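Local coordinates for protein alpha-Amylase (Thermotoga maritima, PDB 2B5D) that belongs to glycoside hydrolase family 57, pairing an N-terminal domain of mixed sheet and helices with a helical C-terminal region, at residues Leu81-Leu84 with Ala85-Val89; Leu299-Ser302 with Gln303-Tyr306; Phe323-Lys326 with Lys327-Gln330; Lys482-Ile485 with Lys486-Leu489. All coordinates share one frame; numbering follows the deposited sequence.

Interaction 1 of 4, residues Leu81-Leu84 with Ala85-Val89; sequences LIEL and ANKEV
Leu84 and Glu88 run side by side and point the same way, one helical turn apart, with Leu84 CD2 lying 3.6 Å from Glu88 CG. The leucine thus lies against the aliphatic part of the glutamate and not against its carboxylate. A bend at chi2 of Glu88 (-71°) turns that carboxylate aside; it is buried, and its charge is met by a salt bridge to Arg269 and a hydrogen bond from Tyr291. Both residues also pack on Ile265, so a leucine and the methylenes of a glutamate suit this covered side of the chain. The contact is an i to i+4 pairing within the helix 68-91 of the family 57 domain, and its backbone bonds include a nearly straight one from Lys87 N to Glu83 O, 3.1 Å at 176°. On another side of the helix Glu83 and Lys87 repeat the four-residue spacing with long polar chains. Glu83 OE2 and Lys87 NZ stay 4.4 Å apart, beyond a salt bridge, and are joined through the hydroxyl of Tyr277, to which both are hydrogen-bonded. Ala85 is buried, and its N bonds to Leu81 O. Leu81 and Ile82 face helix 97-119, on Phe110 and Leu114.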
loop_
_atom_site.group_PDB
_atom_site.type_symbol
_atom_site.label_atom_id
_atom_site.label_comp_id
_atom_site.label_asym_id
_atom_site.label_seq_id
_atom_site.Cartn_x
_atom_site.Cartn_y
_atom_site.Cartn_z
ATOM N N LEU A 81 -16.650 -22.986 -17.655
ATOM C CA LEU A 81 -16.002 -22.525 -18.867
ATOM C C LEU A 81 -16.677 -23.010 -20.155
ATOM O O LEU A 81 -16.795 -22.230 -21.096
ATOM C CB LEU A 81 -14.497 -22.863 -18.838
ATOM C CG LEU A 81 -13.583 -22.409 -19.982
ATOM C CD1 LEU A 81 -13.570 -20.870 -20.179
ATOM C CD2 LEU A 81 -12.161 -22.965 -19.820
ATOM N N ILE A 82 -17.100 -24.277 -20.209
ATOM C CA ILE A 82 -17.896 -24.793 -21.359
ATOM C C ILE A 82 -19.290 -24.123 -21.483
ATOM O O ILE A 82 -19.825 -23.955 -22.596
ATOM C CB ILE A 82 -18.110 -26.320 -21.303
ATOM C CG1 ILE A 82 -16.779 -27.064 -21.464
ATOM C CG2 ILE A 82 -19.142 -26.765 -22.378
ATOM C CD1 ILE A 82 -16.808 -28.540 -21.006
ATOM N N GLU A 83 -19.867 -23.768 -20.331
ATOM C CA GLU A 83 -21.083 -22.953 -20.280
ATOM C C GLU A 83 -20.828 -21.582 -20.914
ATOM O O GLU A 83 -21.611 -21.135 -21.754
ATOM C CB GLU A 83 -21.573 -22.810 -18.838
ATOM C CG GLU A 83 -22.964 -22.185 -18.676
ATOM C CD GLU A 83 -23.152 -21.559 -17.292
ATOM O OE1 GLU A 83 -23.823 -22.182 -16.444
ATOM O OE2 GLU A 83 -22.593 -20.465 -17.040
ATOM N N LEU A 84 -19.728 -20.929 -20.528
ATOM C CA LEU A 84 -19.326 -19.654 -21.137
ATOM C C LEU A 84 -19.054 -19.828 -22.621
ATOM O O LEU A 84 -19.362 -18.940 -23.425
ATOM C CB LEU A 84 -18.077 -19.077 -20.480
ATOM C CG LEU A 84 -17.828 -17.560 -20.449
ATOM C CD1 LEU A 84 -16.349 -17.288 -20.361
ATOM C CD2 LEU A 84 -18.424 -16.787 -21.615
ATOM N N ALA A 85 -18.480 -20.970 -22.983
ATOM C CA ALA A 85 -18.155 -21.235 -24.380
ATOM C C ALA A 85 -19.423 -21.197 -25.222
ATOM O O ALA A 85 -19.448 -20.565 -26.280
ATOM C CB ALA A 85 -17.441 -22.574 -24.527
ATOM N N ASN A 86 -20.468 -21.863 -24.726
ATOM C CA ASN A 86 -21.795 -21.855 -25.351
ATOM C C ASN A 86 -22.493 -20.490 -25.458
ATOM O O ASN A 86 -22.992 -20.119 -26.536
ATOM C CB ASN A 86 -22.692 -22.880 -24.673
ATOM C CG ASN A 86 -22.633 -24.228 -25.358
ATOM O OD1 ASN A 86 -22.521 -25.267 -24.699
ATOM N ND2 ASN A 86 -22.700 -24.221 -26.698
ATOM N N LYS A 87 -22.514 -19.750 -24.350
ATOM C CA LYS A 87 -22.968 -18.365 -24.339
ATOM C C LYS A 87 -22.261 -17.573 -25.429
ATOM O O LYS A 87 -22.820 -16.623 -25.992
ATOM C CB LYS A 87 -22.637 -17.711 -23.000
ATOM C CG LYS A 87 -23.770 -17.528 -22.005
ATOM C CD LYS A 87 -23.358 -16.437 -21.010
ATOM C CE LYS A 87 -24.449 -16.068 -19.997
ATOM N NZ LYS A 87 -24.348 -16.809 -18.696
ATOM N N GLU A 88 -21.020 -17.969 -25.716
ATOM C CA GLU A 88 -20.168 -17.225 -26.614
ATOM C C GLU A 88 -20.403 -17.587 -28.065
ATOM O O GLU A 88 -20.333 -16.710 -28.933
ATOM C CB GLU A 88 -18.694 -17.367 -26.220
ATOM C CG GLU A 88 -18.223 -16.324 -25.190
ATOM C CD GLU A 88 -18.111 -14.895 -25.753
ATOM O OE1 GLU A 88 -17.647 -14.735 -26.900
ATOM O OE2 GLU A 88 -18.468 -13.917 -25.051
ATOM N N VAL A 89 -20.705 -18.861 -28.332
ATOM C CA VAL A 89 -21.031 -19.283 -29.698
ATOM C C VAL A 89 -22.313 -18.611 -30.257
ATOM O O VAL A 89 -22.386 -18.341 -31.457
ATOM C CB VAL A 89 -21.022 -20.837 -29.899
ATOM C CG1 VAL A 89 -21.930 -21.524 -28.928
ATOM C CG2 VAL A 89 -21.438 -21.203 -31.329
#

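Interaction 2 of 4, residues Leu299-Ser302 with Gln303-Tyr306; sequences LDAS and QKEY
Asp300, the first residue of a type I beta turn, holds Gln303 and Ser302 with its two carboxylate oxygens. Asp300 OD2 accepts a short bond of 2.6 Å from Gln303 NE2, while Asp300 OD1 receives Ser302 OG at 2.7 Å. The backbone bond from Gln303 N to Asp300 O (3.1 Å) closes the turn over Asp300-Gln303, whose middle residues form a short 3-10 segment, overlaid by a weak Asx turn from Ser302 N to Asp300 OD1; it lies in the long loop between helices 271-274 and 309-338. An aspartate suits the place because its short chain, with CG anti to the backbone N (chi1 -177°), brings the carboxylate back over the amides that follow. The amide of Gln303 stands almost upright to the carboxylate, the two planes being 86° apart. OD2 lies nearly in the amide's own plane, whereas NE2 comes to OD2 from its anti side, 33° out of the carboxylate plane. Serine brings a small hydroxyl that reaches OD1 on the syn side. Asp300 and Gln303 also pack on His424 of the second subunit, so the turn lies at a subunit contact. Lys304 leaves the turn on another course: its ammonium group forms a salt bridge with Glu260, and its methylenes pass over Ala301, whose small side chain accommodates them. There Lys304 CG lies 3.2 Å from Ala301 O, and Lys304 CE comes to 4.1 Å from Ala301 CB.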
loop_
_atom_site.group_PDB
_atom_site.type_symbol
_atom_site.label_atom_id
_atom_site.label_comp_id
_atom_site.label_asym_id
_atom_site.label_seq_id
_atom_site.Cartn_x
_atom_site.Cartn_y
_atom_site.Cartn_z
ATOM N N LEU A 299 2.276 -0.691 -29.887
ATOM C CA LEU A 299 1.982 -0.458 -28.491
ATOM C C LEU A 299 0.491 -0.202 -28.276
ATOM O O LEU A 299 0.020 -0.236 -27.150
ATOM C CB LEU A 299 2.776 0.760 -28.042
ATOM C CG LEU A 299 4.088 0.518 -27.317
ATOM C CD1 LEU A 299 4.647 -0.899 -27.525
ATOM C CD2 LEU A 299 5.085 1.556 -27.655
ATOM N N ASP A 300 -0.233 0.087 -29.360
ATOM C CA ASP A 300 -1.669 0.289 -29.326
ATOM C C ASP A 300 -2.408 -1.043 -29.430
ATOM O O ASP A 300 -2.719 -1.508 -30.531
ATOM C CB ASP A 300 -2.101 1.240 -30.446
ATOM C CG ASP A 300 -3.603 1.559 -30.425
ATOM O OD1 ASP A 300 -4.330 1.046 -29.553
ATOM O OD2 ASP A 300 -4.053 2.312 -31.319
ATOM N N ALA A 301 -2.699 -1.636 -28.270
ATOM C CA ALA A 301 -3.336 -2.955 -28.203
ATOM C C ALA A 301 -4.756 -2.991 -28.783
ATOM O O ALA A 301 -5.249 -4.055 -29.151
ATOM C CB ALA A 301 -3.309 -3.506 -26.775
ATOM N N SER A 302 -5.391 -1.822 -28.884
ATOM C CA SER A 302 -6.736 -1.725 -29.456
ATOM C C SER A 302 -6.773 -1.990 -30.969
ATOM O O SER A 302 -7.826 -2.291 -31.537
ATOM C CB SER A 302 -7.359 -0.363 -29.122
ATOM O OG SER A 302 -6.936 0.632 -30.043
ATOM N N GLN A 303 -5.618 -1.904 -31.618
ATOM C CA GLN A 303 -5.547 -2.105 -33.061
ATOM C C GLN A 303 -5.363 -3.570 -33.483
ATOM O O GLN A 303 -5.117 -3.855 -34.659
ATOM C CB GLN A 303 -4.444 -1.230 -33.647
ATOM C CG GLN A 303 -4.715 0.283 -33.522
ATOM C CD GLN A 303 -3.716 1.100 -34.331
ATOM O OE1 GLN A 303 -3.380 0.730 -35.460
ATOM N NE2 GLN A 303 -3.203 2.187 -33.743
ATOM N N LYS A 304 -5.517 -4.481 -32.523
ATOM C CA LYS A 304 -5.308 -5.906 -32.732
ATOM C C LYS A 304 -6.405 -6.603 -33.518
ATOM O O LYS A 304 -7.591 -6.459 -33.229
ATOM C CB LYS A 304 -5.074 -6.625 -31.387
ATOM C CG LYS A 304 -3.716 -6.262 -30.819
ATOM C CD LYS A 304 -3.238 -7.219 -29.785
ATOM C CE LYS A 304 -2.025 -6.641 -29.084
ATOM N NZ LYS A 304 -0.722 -6.971 -29.748
ATOM N N GLU A 305 -5.988 -7.393 -34.495
ATOM C CA GLU A 305 -6.913 -8.102 -35.341
ATOM C C GLU A 305 -7.311 -9.444 -34.783
ATOM O O GLU A 305 -6.622 -10.013 -33.940
ATOM C CB GLU A 305 -6.331 -8.241 -36.743
ATOM C CG GLU A 305 -6.518 -6.956 -37.499
ATOM C CD GLU A 305 -5.717 -6.895 -38.752
ATOM O OE1 GLU A 305 -4.983 -5.889 -38.897
ATOM O OE2 GLU A 305 -5.822 -7.845 -39.587
ATOM N N TYR A 306 -8.424 -9.953 -35.283
ATOM C CA TYR A 306 -8.959 -11.223 -34.828
ATOM C C TYR A 306 -8.095 -12.426 -35.200
ATOM O O TYR A 306 -7.498 -12.474 -36.274
ATOM C CB TYR A 306 -10.403 -11.386 -35.328
ATOM C CG TYR A 306 -11.381 -10.496 -34.579
ATOM C CD1 TYR A 306 -12.144 -9.520 -35.265
ATOM C CD2 TYR A 306 -11.526 -10.602 -33.182
ATOM C CE1 TYR A 306 -13.034 -8.686 -34.591
ATOM C CE2 TYR A 306 -12.408 -9.765 -32.491
ATOM C CZ TYR A 306 -13.173 -8.805 -33.210
ATOM O OH TYR A 306 -14.054 -7.969 -32.534
#

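Interaction 3 of 4, residues Phe323-Lys326 with Lys327-Gln330; sequences FLHK and KESQ
Lys327 lays its aliphatic chain over one face of the Phe323 ring, a CH-pi contact one turn along the helix 309-338 of the family 57 domain. Lys327 CE stands 4.2 Å from the ring centroid of Phe323 and 25° off the ring normal. Bends at chi2 (-59°) and chi3 (89°) fold the lysine over the ring and carry Lys327 NZ onward to Gln330 OE1, 3.1 Å away. A lysine suits a buried site of this kind because its methylenes cover the aromatic while its ammonium group finds oxygens, here those of Gln330 and Ser241. Gln330 is itself positioned by Asp238, to which its NE2 is hydrogen-bonded. The phenyl ring meets Trp246 edge-to-face and also contacts Phe367, which the lysine touches as well.

Glu328 stretches out between two neighbours of the preceding turn. Glu328 OE1 packs 3.8 Å from Leu324 CD1 and is held by Ser374, while the leucine rests on Leu370 and Val371 of helix 360-373. Lys326 faces the second subunit, where Phe213 of that chain receives it in a cation-pi contact; Asp322 forms a salt bridge with its NZ. At the edge of the His325 ring, near its plane, Glu328 OE2 lies 3.7 Å from His325 CD2.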
loop_
_atom_site.group_PDB
_atom_site.type_symbol
_atom_site.label_atom_id
_atom_site.label_comp_id
_atom_site.label_asym_id
_atom_site.label_seq_id
_atom_site.Cartn_x
_atom_site.Cartn_y
_atom_site.Cartn_z
ATOM N N PHE A 323 13.372 -24.222 -36.964
ATOM C CA PHE A 323 14.078 -24.794 -35.861
ATOM C C PHE A 323 14.774 -26.114 -36.244
ATOM O O PHE A 323 15.975 -26.266 -35.961
ATOM C CB PHE A 323 13.188 -24.937 -34.617
ATOM C CG PHE A 323 13.978 -24.969 -33.337
ATOM C CD1 PHE A 323 14.839 -23.924 -33.033
ATOM C CD2 PHE A 323 13.873 -26.049 -32.461
ATOM C CE1 PHE A 323 15.587 -23.966 -31.896
ATOM C CE2 PHE A 323 14.610 -26.094 -31.306
ATOM C CZ PHE A 323 15.463 -25.051 -31.009
ATOM N N LEU A 324 14.027 -27.009 -36.909
ATOM C CA LEU A 324 14.591 -28.206 -37.544
ATOM C C LEU A 324 15.863 -27.943 -38.346
ATOM O O LEU A 324 16.911 -28.570 -38.084
ATOM C CB LEU A 324 13.576 -28.870 -38.456
ATOM C CG LEU A 324 14.071 -30.078 -39.269
ATOM C CD1 LEU A 324 14.027 -31.391 -38.484
ATOM C CD2 LEU A 324 13.258 -30.203 -40.567
ATOM N N HIS A 325 15.801 -27.009 -39.300
ATOM C CA HIS A 325 16.961 -26.705 -40.113
ATOM C C HIS A 325 18.091 -26.169 -39.271
ATOM O O HIS A 325 19.230 -26.536 -39.477
ATOM C CB HIS A 325 16.615 -25.827 -41.363
ATOM C CG HIS A 325 15.552 -26.447 -42.231
ATOM N ND1 HIS A 325 14.652 -25.707 -42.974
ATOM C CD2 HIS A 325 15.195 -27.748 -42.404
ATOM C CE1 HIS A 325 13.799 -26.521 -43.575
ATOM N NE2 HIS A 325 14.105 -27.765 -43.243
ATOM N N LYS A 326 17.805 -25.314 -38.309
ATOM C CA LYS A 326 18.869 -24.905 -37.352
ATOM C C LYS A 326 19.524 -26.066 -36.545
ATOM O O LYS A 326 20.720 -26.050 -36.314
ATOM C CB LYS A 326 18.348 -23.839 -36.412
ATOM C CG LYS A 326 18.124 -22.568 -37.144
ATOM C CD LYS A 326 17.366 -21.549 -36.345
ATOM C CE LYS A 326 17.948 -20.207 -36.665
ATOM N NZ LYS A 326 17.260 -19.649 -37.856
ATOM N N LYS A 327 18.754 -27.085 -36.174
ATOM C CA LYS A 327 19.311 -28.179 -35.340
ATOM C C LYS A 327 20.104 -29.179 -36.190
ATOM O O LYS A 327 21.069 -29.817 -35.708
ATOM C CB LYS A 327 18.207 -28.918 -34.559
ATOM C CG LYS A 327 17.387 -28.068 -33.544
ATOM C CD LYS A 327 18.257 -27.426 -32.481
ATOM C CE LYS A 327 18.755 -26.068 -32.928
ATOM N NZ LYS A 327 19.657 -25.351 -31.989
ATOM N N GLU A 328 19.666 -29.341 -37.445
ATOM C CA GLU A 328 20.357 -30.188 -38.421
ATOM C C GLU A 328 21.658 -29.535 -38.799
ATOM O O GLU A 328 22.724 -30.127 -38.782
ATOM C CB GLU A 328 19.493 -30.334 -39.651
ATOM C CG GLU A 328 18.279 -31.221 -39.396
ATOM C CD GLU A 328 17.471 -31.475 -40.638
ATOM O OE1 GLU A 328 16.851 -32.568 -40.733
ATOM O OE2 GLU A 328 17.463 -30.592 -41.522
ATOM N N SER A 329 21.579 -28.281 -39.139
ATOM C CA SER A 329 22.799 -27.565 -39.385
ATOM C C SER A 329 23.769 -27.714 -38.174
ATOM O O SER A 329 24.924 -28.080 -38.341
ATOM C CB SER A 329 22.468 -26.125 -39.710
ATOM O OG SER A 329 23.656 -25.403 -39.801
ATOM N N GLN A 330 23.285 -27.490 -36.953
ATOM C CA GLN A 330 24.156 -27.546 -35.740
ATOM C C GLN A 330 24.713 -28.973 -35.495
ATOM O O GLN A 330 25.900 -29.134 -35.273
ATOM C CB GLN A 330 23.434 -26.937 -34.528
ATOM C CG GLN A 330 24.109 -27.194 -33.132
ATOM C CD GLN A 330 23.185 -26.859 -31.981
ATOM O OE1 GLN A 330 22.047 -27.340 -31.908
ATOM N NE2 GLN A 330 23.668 -26.044 -31.076
#

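Interaction 4 of 4, residues Lys482-Ile485 with Lys486-Leu489; sequences KLHI and KRFL
Lys482 meets the next turn through its backbone, Lys486 N donating to Lys482 O at 2.9 Å, while its own extended side chain leads away. Leu483 carries the main side-chain contact: with CG anti to the backbone N (chi1 176°), it lies over one face of the Arg487 guanidinium, CD1 standing 3.5 Å above that plane and toward its rim. Leu483 CD1 lies 3.7 Å from each of Arg487 NE, CZ and NH2. A branched leucine suits this place because a methyl can rest on the flat, weakly hydrated face and leave the in-plane N-H groups to polar partners. Arg487 extends from CG to NE, and its NH1 makes a salt bridge with Asp512, which offsets the charge of a buried arginine. The helix concerned, 473-496, belongs to the helical C-terminal region and packs against helices 418-436, 443-458 and 502-511. His484 runs alongside Arg487 and points the same way, its ring plane turned 75° from the guanidinium plane, and packs on Glu455 and Leu458. Ile485 closes the segment with an apolar pair: its CG2 touches Leu489 CD1 at 3.8 Å, the two side chains lying parallel one turn apart. Ile485 and Phe488 both pack on Met426 of helix 418-436. On the side where Leu483 meets Tyr21 of the third subunit, Lys486 also packs on that tyrosine and sends NZ to His23 O of the same subunit.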
loop_
_atom_site.group_PDB
_atom_site.type_symbol
_atom_site.label_atom_id
_atom_site.label_comp_id
_atom_site.label_asym_id
_atom_site.label_seq_id
_atom_site.Cartn_x
_atom_site.Cartn_y
_atom_site.Cartn_z
ATOM N N LYS A 482 6.403 -15.601 5.020
ATOM C CA LYS A 482 6.053 -15.229 6.403
ATOM C C LYS A 482 4.879 -16.016 6.983
ATOM O O LYS A 482 4.906 -16.409 8.150
ATOM C CB LYS A 482 5.784 -13.723 6.492
ATOM C CG LYS A 482 7.000 -12.896 6.003
ATOM C CD LYS A 482 6.790 -11.389 6.178
ATOM C CE LYS A 482 8.071 -10.600 5.813
ATOM N NZ LYS A 482 7.926 -9.093 6.060
ATOM N N LEU A 483 3.872 -16.288 6.182
ATOM C CA LEU A 483 2.795 -17.149 6.643
ATOM C C LEU A 483 3.331 -18.541 7.126
ATOM O O LEU A 483 3.047 -18.978 8.232
ATOM C CB LEU A 483 1.759 -17.289 5.539
ATOM C CG LEU A 483 0.565 -18.216 5.756
ATOM C CD1 LEU A 483 -0.235 -17.732 6.956
ATOM C CD2 LEU A 483 -0.266 -18.165 4.526
ATOM N N HIS A 484 4.137 -19.209 6.303
ATOM C CA HIS A 484 4.766 -20.463 6.707
ATOM C C HIS A 484 5.794 -20.315 7.820
ATOM O O HIS A 484 5.884 -21.187 8.669
ATOM C CB HIS A 484 5.311 -21.180 5.465
ATOM C CG HIS A 484 4.228 -21.553 4.513
ATOM N ND1 HIS A 484 4.120 -21.006 3.250
ATOM C CD2 HIS A 484 3.145 -22.336 4.673
ATOM C CE1 HIS A 484 3.045 -21.493 2.646
ATOM N NE2 HIS A 484 2.439 -22.311 3.489
ATOM N N ILE A 485 6.534 -19.213 7.856
ATOM C CA ILE A 485 7.410 -19.027 8.972
ATOM C C ILE A 485 6.601 -19.018 10.279
ATOM O O ILE A 485 6.928 -19.741 11.229
ATOM C CB ILE A 485 8.247 -17.740 8.831
ATOM C CG1 ILE A 485 9.346 -17.940 7.787
ATOM C CG2 ILE A 485 8.904 -17.368 10.169
ATOM C CD1 ILE A 485 9.989 -16.626 7.307
ATOM N N LYS A 486 5.531 -18.212 10.305
ATOM C CA LYS A 486 4.673 -18.024 11.464
ATOM C C LYS A 486 4.017 -19.327 11.902
ATOM O O LYS A 486 3.989 -19.620 13.091
ATOM C CB LYS A 486 3.596 -16.959 11.177
ATOM C CG LYS A 486 2.644 -16.702 12.377
ATOM C CD LYS A 486 3.020 -15.408 13.171
ATOM C CE LYS A 486 1.889 -14.889 14.157
ATOM N NZ LYS A 486 1.771 -15.710 15.435
ATOM N N ARG A 487 3.479 -20.091 10.947
ATOM C CA ARG A 487 2.914 -21.377 11.267
ATOM C C ARG A 487 3.956 -22.300 11.935
ATOM O O ARG A 487 3.656 -22.996 12.927
ATOM C CB ARG A 487 2.313 -22.008 10.003
ATOM C CG ARG A 487 1.102 -21.258 9.488
ATOM C CD ARG A 487 0.367 -21.989 8.376
ATOM N NE ARG A 487 -0.869 -21.259 8.018
ATOM C CZ ARG A 487 -1.464 -21.248 6.817
ATOM N NH1 ARG A 487 -0.935 -21.909 5.773
ATOM N NH2 ARG A 487 -2.603 -20.556 6.636
ATOM N N PHE A 488 5.194 -22.280 11.422
ATOM C CA PHE A 488 6.259 -23.097 11.991
ATOM C C PHE A 488 6.556 -22.674 13.431
ATOM O O PHE A 488 6.737 -23.533 14.313
ATOM C CB PHE A 488 7.534 -23.036 11.119
ATOM C CG PHE A 488 8.737 -23.754 11.711
ATOM C CD1 PHE A 488 9.148 -24.999 11.201
ATOM C CD2 PHE A 488 9.466 -23.179 12.736
ATOM C CE1 PHE A 488 10.252 -25.663 11.724
ATOM C CE2 PHE A 488 10.574 -23.828 13.273
ATOM C CZ PHE A 488 10.972 -25.086 12.763
ATOM N N LEU A 489 6.635 -21.367 13.673
ATOM C CA LEU A 489 6.965 -20.888 15.008
ATOM C C LEU A 489 5.865 -21.179 16.046
ATOM O O LEU A 489 6.156 -21.459 17.217
ATOM C CB LEU A 489 7.241 -19.403 14.987
ATOM C CG LEU A 489 8.371 -18.903 14.117
ATOM C CD1 LEU A 489 8.246 -17.382 13.933
ATOM C CD2 LEU A 489 9.715 -19.241 14.725
#

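In the fold
Interactions 1 to 4 follow one another in series; none nests, crosses another or closes a long loop: interactions 1, 3 and 4 lie within helices, interaction 2 in a tight turn. Interaction 1 comes first, on helix 68-91, which packs against helix 97-119. Interaction 2, on the same side of the chain's centre, lies about 24 Å away between centres, in the loop before helix 309-338. That helix carries interaction 3 and abuts helix 360-373; all three fall in the family 57 range. Interaction 4, in the C-terminal helical region, lies across the chain's centre from interaction 3, about 50 Å between centres. Interactions 2 and 3 face the second subunit, whereas interaction 4 faces the third.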